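Local atomic coordinates of 14 kDa fatty acid-binding protein (Schistosoma mansoni, PDB entry 1VYG), a protein that binds fatty acids such as arachidonic and oleic acid inside a beta-barrel and may take part in their transport. Residues K50-T55 against S63-F68; G1-F6 against V86-E91; M22-V27 against V122-A127; F72-S77 against L94-V99. All blocks are in the same frame, centred on the assembly; numbering follows the deposited sequence.

Interaction 1 (K50-T55 against S63-F68); sequences KMTMLT and SCTFKF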
loop_
_atom_site.group_PDB
_atom_site.type_symbol
_atom_site.label_atom_id
_atom_site.label_comp_id
_atom_site.label_asym_id
_atom_site.label_seq_id
_atom_site.Cartn_x
_atom_site.Cartn_y
_atom_site.Cartn_z
ATOM N N LYS A 50 -4.247 -13.546 10.218
ATOM C CA LYS A 50 -3.523 -12.285 10.168
ATOM C C LYS A 50 -2.568 -12.271 8.971
ATOM O O LYS A 50 -1.729 -13.146 8.849
ATOM C CB LYS A 50 -2.753 -12.055 11.477
ATOM C CG LYS A 50 -3.603 -11.437 12.603
ATOM C CD LYS A 50 -2.733 -10.788 13.708
ATOM C CE LYS A 50 -2.993 -9.257 13.877
ATOM N NZ LYS A 50 -3.846 -8.912 15.057
ATOM N N MET A 51 -2.727 -11.284 8.089
ATOM C CA MET A 51 -1.803 -11.041 6.975
ATOM C C MET A 51 -0.768 -9.974 7.331
ATOM O O MET A 51 -1.046 -9.040 8.073
ATOM C CB MET A 51 -2.575 -10.574 5.737
ATOM C CG MET A 51 -1.737 -10.480 4.470
ATOM S SD MET A 51 -2.644 -9.768 3.066
ATOM C CE MET A 51 -2.368 -10.994 1.815
ATOM N N THR A 52 0.431 -10.129 6.790
ATOM C CA THR A 52 1.493 -9.154 6.972
ATOM C C THR A 52 1.987 -8.671 5.631
ATOM O O THR A 52 2.223 -9.456 4.722
ATOM C CB THR A 52 2.644 -9.742 7.802
ATOM O OG1 THR A 52 2.158 -10.041 9.111
ATOM C CG2 THR A 52 3.693 -8.700 8.094
ATOM N N MET A 53 2.124 -7.356 5.528
ATOM C CA MET A 53 2.635 -6.711 4.341
ATOM C C MET A 53 3.898 -5.955 4.720
ATOM O O MET A 53 3.843 -4.979 5.462
ATOM C CB MET A 53 1.603 -5.736 3.764
ATOM C CG MET A 53 2.102 -5.057 2.492
ATOM S SD MET A 53 1.061 -3.749 1.841
ATOM C CE MET A 53 2.244 -2.468 1.712
ATOM N N LEU A 54 5.031 -6.399 4.195
ATOM C CA LEU A 54 6.299 -5.741 4.440
ATOM C C LEU A 54 6.681 -4.906 3.233
ATOM O O LEU A 54 6.605 -5.381 2.135
ATOM C CB LEU A 54 7.363 -6.811 4.722
ATOM C CG LEU A 54 8.848 -6.483 4.570
ATOM C CD1 LEU A 54 9.284 -5.522 5.656
ATOM C CD2 LEU A 54 9.645 -7.750 4.624
ATOM N N THR A 55 7.112 -3.668 3.436
ATOM C CA THR A 55 7.595 -2.821 2.341
ATOM C C THR A 55 9.044 -2.476 2.569
ATOM O O THR A 55 9.401 -2.006 3.649
ATOM C CB THR A 55 6.746 -1.533 2.220
ATOM O OG1 THR A 55 5.393 -1.869 1.868
ATOM C CG2 THR A 55 7.229 -0.633 1.040
ATOM N N SER A 63 6.694 -2.505 8.095
ATOM C CA SER A 63 5.870 -3.687 7.962
ATOM C C SER A 63 4.682 -3.538 8.866
ATOM O O SER A 63 4.755 -2.879 9.897
ATOM C CB SER A 63 6.660 -4.945 8.319
ATOM O OG SER A 63 6.052 -5.621 9.391
ATOM N N CYS A 64 3.565 -4.124 8.470
ATOM C CA CYS A 64 2.438 -4.163 9.369
ATOM C C CYS A 64 1.570 -5.370 9.162
ATOM O O CYS A 64 1.550 -5.984 8.093
ATOM C CB CYS A 64 1.623 -2.880 9.293
ATOM S SG CYS A 64 0.689 -2.750 7.801
ATOM N N THR A 65 0.868 -5.696 10.240
ATOM C CA THR A 65 0.160 -6.942 10.370
ATOM C C THR A 65 -1.260 -6.640 10.781
ATOM O O THR A 65 -1.509 -5.853 11.711
ATOM C CB THR A 65 0.886 -7.801 11.403
ATOM O OG1 THR A 65 2.068 -8.352 10.791
ATOM C CG2 THR A 65 0.067 -9.012 11.823
ATOM N N PHE A 66 -2.188 -7.290 10.096
ATOM C CA PHE A 66 -3.589 -6.990 10.264
ATOM C C PHE A 66 -4.516 -8.200 10.118
ATOM O O PHE A 66 -4.263 -9.123 9.346
ATOM C CB PHE A 66 -3.985 -5.887 9.276
ATOM C CG PHE A 66 -3.584 -6.157 7.845
ATOM C CD1 PHE A 66 -2.435 -5.598 7.317
ATOM C CD2 PHE A 66 -4.381 -6.939 7.017
ATOM C CE1 PHE A 66 -2.068 -5.839 5.982
ATOM C CE2 PHE A 66 -4.030 -7.169 5.679
ATOM C CZ PHE A 66 -2.875 -6.630 5.168
ATOM N N LYS A 67 -5.576 -8.181 10.913
ATOM C CA LYS A 67 -6.810 -8.900 10.630
ATOM C C LYS A 67 -7.648 -8.050 9.657
ATOM O O LYS A 67 -7.585 -6.819 9.697
ATOM C CB LYS A 67 -7.580 -9.117 11.945
ATOM C CG LYS A 67 -8.665 -10.186 11.909
ATOM C CD LYS A 67 -8.722 -11.007 13.217
ATOM C CE LYS A 67 -7.324 -11.486 13.664
ATOM N NZ LYS A 67 -7.334 -12.690 14.545
ATOM N N PHE A 68 -8.425 -8.701 8.787
ATOM C CA PHE A 68 -9.307 -7.987 7.864
ATOM C C PHE A 68 -10.515 -7.445 8.606
ATOM O O PHE A 68 -11.148 -8.168 9.365
ATOM C CB PHE A 68 -9.784 -8.893 6.715
ATOM C CG PHE A 68 -8.674 -9.366 5.817
ATOM C CD1 PHE A 68 -7.925 -8.458 5.079
ATOM C CD2 PHE A 68 -8.373 -10.717 5.714
ATOM C CE1 PHE A 68 -6.894 -8.886 4.264
ATOM C CE2 PHE A 68 -7.347 -11.148 4.893
ATOM C CZ PHE A 68 -6.599 -10.229 4.173
#
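M51 and F66 face each other across an antiparallel beta hairpin, strands 50-56 and 61-66, that forms part of the wall of the fatty acid-binding barrel. The inward side is the tight one. Backbone bonds join the pair in both directions, F66 N to M51 O and M51 N to F66 O, each 2.9 Å. M53 and C64, two residues along, form the next hydrogen-bonded pair. The F66 ring is turned back over the neighbouring strand (chi1 51°, CG between the backbone N and the carbonyl carbon), so that M51 O lies 3.7 Å above the ring plane, over its centre. The M51 side chain runs alongside the ring, pointing the same way, with CB 3.7 Å from F66 CE2. M53 also points inward, and its end continues toward the bound arachidonic acid and R109.

The outward side, with T52, L54, S63 and T65, is looser. L54 CD1 only brushes S63 CB at 3.8 Å, and the T52 to T65 hydroxyl contact is modelled too short to be trusted. K50 crosses K67 at about a right angle, alkyl chain against alkyl chain; K67 NZ pairs with D49, while K50 NZ has a long, weak ion pair with E70. Back inside, the sulfur of M51 makes Met-aromatic contacts with two rings: SD sits obliquely 4.8 Å from the F66 ring centroid and 4.1 Å from F68 CZ.

Interaction 2 (G1-F6 against V86-E91); sequences GSMSSF and VEKNSE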
loop_
_atom_site.group_PDB
_atom_site.type_symbol
_atom_site.label_atom_id
_atom_site.label_comp_id
_atom_site.label_asym_id
_atom_site.label_seq_id
_atom_site.Cartn_x
_atom_site.Cartn_y
_atom_site.Cartn_z
ATOM N N GLY A 1 -4.417 -19.817 -0.194
ATOM C CA GLY A 1 -5.748 -19.686 0.466
ATOM C C GLY A 1 -5.899 -18.336 1.139
ATOM O O GLY A 1 -4.921 -17.801 1.670
ATOM N N SER A 2 -7.124 -17.801 1.132
ATOM C CA SER A 2 -7.394 -16.428 1.583
ATOM C C SER A 2 -6.207 -15.516 1.252
ATOM O O SER A 2 -5.298 -15.364 2.068
ATOM C CB SER A 2 -7.731 -16.381 3.088
ATOM O OG SER A 2 -8.203 -15.093 3.486
ATOM N N MET A 3 -6.217 -14.942 0.048
ATOM C CA MET A 3 -5.163 -14.033 -0.449
ATOM C C MET A 3 -3.939 -14.783 -0.939
ATOM O O MET A 3 -2.816 -14.356 -0.713
ATOM C CB MET A 3 -4.759 -12.983 0.606
ATOM C CG MET A 3 -5.940 -12.322 1.312
ATOM S SD MET A 3 -7.458 -12.318 0.304
ATOM C CE MET A 3 -7.264 -10.704 -0.508
ATOM N N SER A 4 -4.181 -15.883 -1.640
ATOM C CA SER A 4 -3.123 -16.774 -2.111
ATOM C C SER A 4 -2.294 -16.115 -3.204
ATOM O O SER A 4 -1.088 -16.353 -3.334
ATOM C CB SER A 4 -3.725 -18.079 -2.662
ATOM O OG SER A 4 -5.017 -18.309 -2.131
ATOM N N SER A 5 -2.976 -15.325 -4.019
ATOM C CA SER A 5 -2.349 -14.597 -5.109
ATOM C C SER A 5 -1.458 -13.467 -4.572
ATOM O O SER A 5 -0.494 -13.060 -5.220
ATOM C CB SER A 5 -3.429 -14.037 -6.042
ATOM O OG SER A 5 -4.676 -13.891 -5.372
ATOM N N PHE A 6 -1.795 -12.963 -3.389
ATOM C CA PHE A 6 -1.023 -11.894 -2.765
ATOM C C PHE A 6 0.270 -12.357 -2.154
ATOM O O PHE A 6 1.168 -11.556 -2.001
ATOM C CB PHE A 6 -1.831 -11.198 -1.684
ATOM C CG PHE A 6 -2.666 -10.104 -2.206
ATOM C CD1 PHE A 6 -3.979 -10.340 -2.573
ATOM C CD2 PHE A 6 -2.136 -8.844 -2.377
ATOM C CE1 PHE A 6 -4.742 -9.337 -3.079
ATOM C CE2 PHE A 6 -2.908 -7.834 -2.861
ATOM C CZ PHE A 6 -4.208 -8.086 -3.225
ATOM N N VAL A 86 -7.907 -2.757 6.675
ATOM C CA VAL A 86 -7.859 -3.493 5.413
ATOM C C VAL A 86 -9.067 -4.428 5.289
ATOM O O VAL A 86 -9.216 -5.344 6.074
ATOM C CB VAL A 86 -6.557 -4.346 5.232
ATOM C CG1 VAL A 86 -6.431 -4.803 3.785
ATOM C CG2 VAL A 86 -5.303 -3.572 5.664
ATOM N N GLU A 87 -9.908 -4.198 4.285
ATOM C CA GLU A 87 -11.022 -5.089 3.975
ATOM C C GLU A 87 -10.649 -6.073 2.864
ATOM O O GLU A 87 -9.948 -5.724 1.928
ATOM C CB GLU A 87 -12.264 -4.278 3.570
ATOM C CG GLU A 87 -12.688 -3.197 4.569
ATOM C CD GLU A 87 -13.424 -3.728 5.798
ATOM O OE1 GLU A 87 -13.929 -2.883 6.604
ATOM O OE2 GLU A 87 -13.487 -4.976 5.980
ATOM N N LYS A 88 -11.111 -7.312 2.987
ATOM C CA LYS A 88 -11.052 -8.266 1.886
ATOM C C LYS A 88 -12.236 -8.047 0.934
ATOM O O LYS A 88 -13.397 -8.245 1.303
ATOM C CB LYS A 88 -11.055 -9.690 2.427
ATOM C CG LYS A 88 -10.668 -10.741 1.415
ATOM C CD LYS A 88 -10.231 -12.042 2.096
ATOM C CE LYS A 88 -11.405 -12.947 2.466
ATOM N NZ LYS A 88 -11.013 -14.402 2.414
ATOM N N ASN A 89 -11.933 -7.608 -0.286
ATOM C CA ASN A 89 -12.938 -7.444 -1.332
ATOM C C ASN A 89 -13.177 -8.791 -2.005
ATOM O O ASN A 89 -14.323 -9.245 -2.154
ATOM C CB ASN A 89 -12.505 -6.389 -2.361
ATOM C CG ASN A 89 -11.993 -5.120 -1.709
ATOM O OD1 ASN A 89 -10.816 -4.813 -1.763
ATOM N ND2 ASN A 89 -12.879 -4.392 -1.071
ATOM N N SER A 90 -12.085 -9.427 -2.409
ATOM C CA SER A 90 -12.126 -10.760 -2.972
ATOM C C SER A 90 -10.887 -11.507 -2.526
ATOM O O SER A 90 -10.224 -11.100 -1.577
ATOM C CB SER A 90 -12.194 -10.679 -4.496
ATOM O OG SER A 90 -10.913 -10.438 -5.048
ATOM N N GLU A 91 -10.593 -12.611 -3.199
ATOM C CA GLU A 91 -9.360 -13.359 -2.964
ATOM C C GLU A 91 -8.152 -12.718 -3.673
ATOM O O GLU A 91 -7.014 -12.856 -3.220
ATOM C CB GLU A 91 -9.538 -14.810 -3.432
ATOM C CG GLU A 91 -10.455 -15.631 -2.530
ATOM C CD GLU A 91 -9.797 -16.011 -1.221
ATOM O OE1 GLU A 91 -10.469 -15.923 -0.172
ATOM O OE2 GLU A 91 -8.606 -16.401 -1.237
#
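E91 and K88 grip the start of the chain at S2 and M3. The backbone N of M3 gives a hydrogen bond to E91 OE2, 3.1 Å, arriving from above the carboxylate plane. K88 NZ reaches S2 OG at 3.1 Å and closes a salt bridge with E91 OE1 at 3.0 Å, met on the syn side but 31° out of plane. Beneath this polar layer the M3 side chain crosses K88 obliquely, SD lying 3.3 Å from K88 CD. Its methyl CE ends 3.2 Å from S90 O. F6 takes a smaller part, turning the edge of its ring to E91 O.

What positions these groups is partly local. The E91 chain folds back at chi2 (-74°), which turns its carboxylate toward the M3 amide and the K88 ammonium. Further out, M46, F68 and L94 pack around M3, and the F6 ring meets F44 edge-to-face and touches R109, so the N-terminal segment lies across one end of the barrel, against the turn that follows strand 81-88.

With one carboxylate oxygen taking an amide N-H and the other an ammonium group, E91 is probably held as the anion, its charge balanced by K88 in a largely solvent-accessible setting.

Interaction 3 (M22-V27 against V122-A127); sequences MSKLGV and VGDVTA. With ACD (arachidonic acid), chain B.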
loop_
_atom_site.group_PDB
_atom_site.type_symbol
_atom_site.label_atom_id
_atom_site.label_comp_id
_atom_site.label_asym_id
_atom_site.label_seq_id
_atom_site.Cartn_x
_atom_site.Cartn_y
_atom_site.Cartn_z
ATOM N N MET A 22 0.080 12.498 -3.061
ATOM C CA MET A 22 0.810 12.710 -1.835
ATOM C C MET A 22 1.364 14.145 -1.667
ATOM O O MET A 22 1.906 14.477 -0.636
ATOM C CB MET A 22 1.900 11.671 -1.691
ATOM C CG MET A 22 3.022 11.840 -2.641
ATOM S SD MET A 22 4.076 10.429 -2.504
ATOM C CE MET A 22 5.343 10.888 -3.780
ATOM N N SER A 23 1.178 14.995 -2.672
ATOM C CA SER A 23 1.197 16.440 -2.470
ATOM C C SER A 23 -0.056 16.769 -1.686
ATOM O O SER A 23 -0.021 17.592 -0.781
ATOM C CB SER A 23 1.133 17.199 -3.793
ATOM O OG SER A 23 2.232 16.861 -4.611
ATOM N N LYS A 24 -1.156 16.123 -2.070
ATOM C CA LYS A 24 -2.449 16.292 -1.431
ATOM C C LYS A 24 -2.446 15.738 -0.017
ATOM O O LYS A 24 -3.218 16.190 0.823
ATOM C CB LYS A 24 -3.550 15.646 -2.285
ATOM C CG LYS A 24 -4.805 15.268 -1.543
ATOM C CD LYS A 24 -5.985 15.068 -2.475
ATOM C CE LYS A 24 -6.932 16.236 -2.436
ATOM N NZ LYS A 24 -8.212 15.924 -3.120
ATOM N N LEU A 25 -1.569 14.778 0.260
ATOM C CA LEU A 25 -1.361 14.299 1.626
ATOM C C LEU A 25 -0.464 15.203 2.462
ATOM O O LEU A 25 -0.258 14.957 3.639
ATOM C CB LEU A 25 -0.794 12.875 1.614
ATOM C CG LEU A 25 -1.812 11.875 1.067
ATOM C CD1 LEU A 25 -1.145 10.578 0.669
ATOM C CD2 LEU A 25 -2.944 11.630 2.101
ATOM N N GLY A 26 0.077 16.243 1.864
ATOM C CA GLY A 26 0.981 17.121 2.567
ATOM C C GLY A 26 2.341 16.500 2.828
ATOM O O GLY A 26 3.149 17.067 3.570
ATOM N N VAL A 27 2.629 15.360 2.216
ATOM C CA VAL A 27 3.969 14.796 2.310
ATOM C C VAL A 27 4.938 15.915 1.970
ATOM O O VAL A 27 4.675 16.689 1.050
ATOM C CB VAL A 27 4.179 13.614 1.349
ATOM C CG1 VAL A 27 5.603 13.067 1.447
ATOM C CG2 VAL A 27 3.199 12.516 1.661
ATOM N N VAL A 122 -6.935 9.712 -2.777
ATOM C CA VAL A 122 -7.216 10.689 -1.754
ATOM C C VAL A 122 -8.237 11.657 -2.324
ATOM O O VAL A 122 -7.920 12.501 -3.161
ATOM C CB VAL A 122 -5.952 11.441 -1.318
ATOM C CG1 VAL A 122 -6.275 12.367 -0.119
ATOM C CG2 VAL A 122 -4.845 10.446 -0.966
ATOM N N GLY A 123 -9.473 11.507 -1.873
ATOM C CA GLY A 123 -10.583 12.260 -2.405
ATOM C C GLY A 123 -10.776 11.942 -3.868
ATOM O O GLY A 123 -11.030 10.796 -4.239
ATOM N N ASP A 124 -10.627 12.972 -4.689
ATOM C CA ASP A 124 -10.825 12.874 -6.133
ATOM C C ASP A 124 -9.527 12.586 -6.895
ATOM O O ASP A 124 -9.560 12.459 -8.109
ATOM C CB ASP A 124 -11.407 14.192 -6.642
ATOM C CG ASP A 124 -10.477 15.379 -6.363
ATOM O OD1 ASP A 124 -10.633 16.448 -7.009
ATOM O OD2 ASP A 124 -9.560 15.318 -5.505
ATOM N N VAL A 125 -8.396 12.522 -6.189
ATOM C CA VAL A 125 -7.100 12.239 -6.806
ATOM C C VAL A 125 -6.786 10.732 -6.740
ATOM O O VAL A 125 -7.119 10.054 -5.768
ATOM C CB VAL A 125 -5.952 13.047 -6.135
ATOM C CG1 VAL A 125 -4.666 12.932 -6.927
ATOM C CG2 VAL A 125 -6.332 14.526 -5.991
ATOM N N THR A 126 -6.151 10.235 -7.798
ATOM C CA THR A 126 -5.902 8.821 -7.996
ATOM C C THR A 126 -4.561 8.595 -8.663
ATOM O O THR A 126 -4.218 9.219 -9.661
ATOM C CB THR A 126 -6.997 8.203 -8.853
ATOM O OG1 THR A 126 -8.234 8.306 -8.162
ATOM C CG2 THR A 126 -6.807 6.688 -9.017
ATOM N N ALA A 127 -3.804 7.683 -8.080
ATOM C CA ALA A 127 -2.562 7.233 -8.622
ATOM C C ALA A 127 -2.704 5.743 -8.739
ATOM O O ALA A 127 -3.503 5.122 -8.053
ATOM C CB ALA A 127 -1.433 7.579 -7.707
HETATM C C1 ACD B . 1.920 1.029 -2.377
HETATM C C2 ACD B . 0.947 2.148 -2.121
HETATM C C3 ACD B . 1.340 2.833 -0.815
HETATM C C4 ACD B . 1.041 4.331 -0.915
HETATM C C5 ACD B . -0.109 4.727 0.004
HETATM C C6 ACD B . -0.265 6.027 0.302
HETATM C C7 ACD B . 0.663 7.080 -0.270
HETATM C C8 ACD B . 1.029 7.927 0.889
HETATM C C9 ACD B . 2.249 8.353 1.206
HETATM C C10 ACD B . 3.519 8.074 0.465
HETATM C C11 ACD B . 4.432 9.185 0.913
HETATM C C12 ACD B . 5.694 9.286 0.538
HETATM C C13 ACD B . 6.327 8.274 -0.360
HETATM C C14 ACD B . 7.592 7.754 0.303
HETATM C C15 ACD B . 8.151 6.587 -0.037
HETATM C C16 ACD B . 7.600 5.698 -1.143
HETATM C C17 ACD B . 7.124 4.367 -0.585
HETATM C C18 ACD B . 8.263 3.645 0.130
HETATM C C19 ACD B . 7.890 3.481 1.597
HETATM C C20 ACD B . 8.999 2.829 2.425
HETATM O O1 ACD B . 2.001 0.047 -1.634
HETATM O O2 ACD B . 2.710 1.157 -3.435
#
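K24 and L25 carry this contact, meeting the tight turn V122-V125 between the last two strands of the barrel. M22, on helix 18-23, points away from the turn; its SD is 3.6 Å from C12 of the arachidonic acid, though a second conformer makes this contact less certain. K24 then reaches over the turn, its chain bending at chi3. Its CG stands anti to the backbone N (chi1 157°), which lays the chain past V122 in the opposite direction, CG 3.6 Å from V122 CG1. Farther along, K24 CD packs 3.6 Å from V125 CG2, and the ammonium group arrives at D124, with NZ 2.8 Å from OD2 in a salt bridge whose hydrogen-bond geometry is weak. A second weak bond runs from NZ to V122 O.

L25 works on both fronts. CD2 touches V122 CG2 at 3.8 Å, while CD1 presses on the ligand, 3.4 Å from its C8. At G26 the chain takes a positive phi (72°) and ends the helical turn in a Schellman motif. V27 follows, its CG2 3.6 Å from C11 of the ligand. The turn opposite is type II', with G123 also at positive phi.

So the end of the first helix is fastened to a strand turn while its apolar side chains close over the fatty acid, as in the helix-turn-helix lid of fatty acid-binding proteins.

Interaction 4 (F72-S77 against L94-V99); sequences FDEKTS and LTQTQV. With ACD (arachidonic acid), chain B.
E74 and Q98 have the nearest CA atoms here, 8.6 Å apart, on strands 72-75 and 94-99, which run at 76° to each other without backbone pairing. E74 extends from its strand with CG anti to the backbone N (chi1 -169°), and its carboxylate comes up to two glutamine amides. Q98 NE2 gives a weak hydrogen bond to E74 OE1, 3.3 Å and fairly straight, the two planes being 29° apart. Strand 81-88 lies between the two in the sheet of the fatty acid-binding beta-barrel, and E74, Q96 and Q98 meet on the barrel's inner side. Q96 comes from the opposite direction; its NE2 is 2.9 Å from E74 OE1, but at an angle too poor for a hydrogen bond. E74 OE1 is also bonded to S84, and Q96 OE1 to R109, one of the residues that bind the fatty acid carboxylate. The T76 methyl CG2 packs against the Q98 amide, 3.6 Å from NE2. S77 meets the ligand's tail, CB 3.3 Å from C19.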
loop_
_atom_site.group_PDB
_atom_site.type_symbol
_atom_site.label_atom_id
_atom_site.label_comp_id
_atom_site.label_asym_id
_atom_site.label_seq_id
_atom_site.Cartn_x
_atom_site.Cartn_y
_atom_site.Cartn_z
ATOM N N PHE A 72 -6.669 -0.690 13.131
ATOM C CA PHE A 72 -5.320 -0.833 13.672
ATOM C C PHE A 72 -4.472 0.394 13.348
ATOM O O PHE A 72 -4.550 0.950 12.260
ATOM C CB PHE A 72 -4.636 -2.091 13.133
ATOM C CG PHE A 72 -4.203 -2.002 11.679
ATOM C CD1 PHE A 72 -5.055 -2.395 10.664
ATOM C CD2 PHE A 72 -2.930 -1.566 11.343
ATOM C CE1 PHE A 72 -4.666 -2.332 9.344
ATOM C CE2 PHE A 72 -2.520 -1.505 10.010
ATOM C CZ PHE A 72 -3.392 -1.892 9.010
ATOM N N ASP A 73 -3.652 0.805 14.302
ATOM C CA ASP A 73 -2.864 2.016 14.149
ATOM C C ASP A 73 -1.660 1.667 13.324
ATOM O O ASP A 73 -1.190 0.537 13.328
ATOM C CB ASP A 73 -2.419 2.579 15.505
ATOM C CG ASP A 73 -3.536 3.274 16.257
ATOM O OD1 ASP A 73 -4.624 3.511 15.685
ATOM O OD2 ASP A 73 -3.396 3.644 17.437
ATOM N N GLU A 74 -1.150 2.662 12.631
ATOM C CA GLU A 74 -0.082 2.457 11.687
ATOM C C GLU A 74 0.653 3.764 11.547
ATOM O O GLU A 74 0.049 4.821 11.642
ATOM C CB GLU A 74 -0.689 2.032 10.354
ATOM C CG GLU A 74 0.282 1.524 9.311
ATOM C CD GLU A 74 -0.261 1.737 7.921
ATOM O OE1 GLU A 74 -1.453 1.434 7.705
ATOM O OE2 GLU A 74 0.495 2.228 7.056
ATOM N N LYS A 75 1.968 3.683 11.376
ATOM C CA LYS A 75 2.766 4.829 10.980
ATOM C C LYS A 75 3.110 4.604 9.520
ATOM O O LYS A 75 3.625 3.546 9.154
ATOM C CB LYS A 75 4.022 4.954 11.854
ATOM C CG LYS A 75 4.611 6.394 11.941
ATOM C CD LYS A 75 5.062 6.778 13.379
ATOM C CE LYS A 75 6.474 7.387 13.420
ATOM N NZ LYS A 75 6.455 8.843 13.062
ATOM N N THR A 76 2.778 5.590 8.689
ATOM C CA THR A 76 3.013 5.531 7.258
ATOM C C THR A 76 4.468 5.864 7.032
ATOM O O THR A 76 5.143 6.366 7.945
ATOM C CB THR A 76 2.081 6.515 6.435
ATOM O OG1 THR A 76 2.392 7.882 6.713
ATOM C CG2 THR A 76 0.637 6.394 6.832
ATOM N N SER A 77 4.941 5.585 5.815
ATOM C CA SER A 77 6.348 5.771 5.470
ATOM C C SER A 77 6.770 7.220 5.632
ATOM O O SER A 77 7.836 7.501 6.133
ATOM C CB SER A 77 6.628 5.299 4.048
ATOM O OG SER A 77 5.766 5.910 3.095
ATOM N N LEU A 94 -7.815 -6.542 -2.119
ATOM C CA LEU A 94 -8.077 -5.976 -0.801
ATOM C C LEU A 94 -7.948 -4.460 -0.820
ATOM O O LEU A 94 -7.410 -3.886 -1.766
ATOM C CB LEU A 94 -7.179 -6.608 0.260
ATOM C CG LEU A 94 -5.709 -6.851 -0.023
ATOM C CD1 LEU A 94 -4.973 -5.531 0.081
ATOM C CD2 LEU A 94 -5.109 -7.880 0.939
ATOM N N THR A 95 -8.482 -3.818 0.221
ATOM C CA THR A 95 -8.602 -2.370 0.269
ATOM C C THR A 95 -8.247 -1.784 1.642
ATOM O O THR A 95 -8.925 -2.008 2.626
ATOM C CB THR A 95 -10.015 -1.965 -0.148
ATOM O OG1 THR A 95 -10.292 -2.493 -1.449
ATOM C CG2 THR A 95 -10.141 -0.451 -0.330
ATOM N N GLN A 96 -7.176 -1.001 1.668
ATOM C CA GLN A 96 -6.630 -0.465 2.881
ATOM C C GLN A 96 -6.990 0.988 2.902
ATOM O O GLN A 96 -6.453 1.765 2.112
ATOM C CB GLN A 96 -5.107 -0.637 2.901
ATOM C CG GLN A 96 -4.384 0.315 3.830
ATOM C CD GLN A 96 -2.976 -0.119 4.134
ATOM O OE1 GLN A 96 -2.332 -0.780 3.321
ATOM N NE2 GLN A 96 -2.484 0.265 5.300
ATOM N N THR A 97 -7.875 1.373 3.815
ATOM C CA THR A 97 -8.207 2.781 3.978
ATOM C C THR A 97 -7.386 3.299 5.154
ATOM O O THR A 97 -7.180 2.599 6.127
ATOM C CB THR A 97 -9.738 3.021 4.120
ATOM O OG1 THR A 97 -10.105 3.059 5.491
ATOM C CG2 THR A 97 -10.567 1.838 3.554
ATOM N N GLN A 98 -6.882 4.512 5.021
ATOM C CA GLN A 98 -5.916 5.073 5.942
ATOM C C GLN A 98 -6.476 6.414 6.346
ATOM O O GLN A 98 -6.595 7.321 5.510
ATOM C CB GLN A 98 -4.553 5.275 5.268
ATOM C CG GLN A 98 -3.649 4.077 5.365
ATOM C CD GLN A 98 -2.303 4.293 4.702
ATOM O OE1 GLN A 98 -2.211 4.931 3.663
ATOM N NE2 GLN A 98 -1.259 3.761 5.306
ATOM N N VAL A 99 -6.812 6.538 7.624
ATOM C CA VAL A 99 -7.438 7.750 8.110
ATOM C C VAL A 99 -6.482 8.490 9.014
ATOM O O VAL A 99 -6.076 8.000 10.055
ATOM C CB VAL A 99 -8.767 7.478 8.823
ATOM C CG1 VAL A 99 -9.388 8.790 9.295
ATOM C CG2 VAL A 99 -9.728 6.767 7.877
HETATM C C1 ACD B . 1.920 1.029 -2.377
HETATM C C2 ACD B . 0.947 2.148 -2.121
HETATM C C3 ACD B . 1.340 2.833 -0.815
HETATM C C4 ACD B . 1.041 4.331 -0.915
HETATM C C5 ACD B . -0.109 4.727 0.004
HETATM C C6 ACD B . -0.265 6.027 0.302
HETATM C C7 ACD B . 0.663 7.080 -0.270
HETATM C C8 ACD B . 1.029 7.927 0.889
HETATM C C9 ACD B . 2.249 8.353 1.206
HETATM C C10 ACD B . 3.519 8.074 0.465
HETATM C C11 ACD B . 4.432 9.185 0.913
HETATM C C12 ACD B . 5.694 9.286 0.538
HETATM C C13 ACD B . 6.327 8.274 -0.360
HETATM C C14 ACD B . 7.592 7.754 0.303
HETATM C C15 ACD B . 8.151 6.587 -0.037
HETATM C C16 ACD B . 7.600 5.698 -1.143
HETATM C C17 ACD B . 7.124 4.367 -0.585
HETATM C C18 ACD B . 8.263 3.645 0.130
HETATM C C19 ACD B . 7.890 3.481 1.597
HETATM C C20 ACD B . 8.999 2.829 2.425
HETATM O O1 ACD B . 2.001 0.047 -1.634
HETATM O O2 ACD B . 2.710 1.157 -3.435
#

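All four contacts draw on one ten-stranded antiparallel sheet closed into a barrel. Interactions 1, 2 and 4 cluster, with centres 10 to 16 Å apart: M51 and F68 pack on both M3 and L94. Strands 61-66 and 72-75 are the outermost and do not pair; F66 packs against F72 between them. Interaction 3 lies across the chain's centre from interactions 1 and 2, about 23 and 25 Å away. Along the chain, interactions 1 and 4 follow in turn between the segments of 3; interaction 1 also falls within 2, whose segments alternate with those of 3 and 4. Both 3 and 4 touch the arachidonic acid, 3 from the helical lid, 4 chiefly through S77 after strand 72-75.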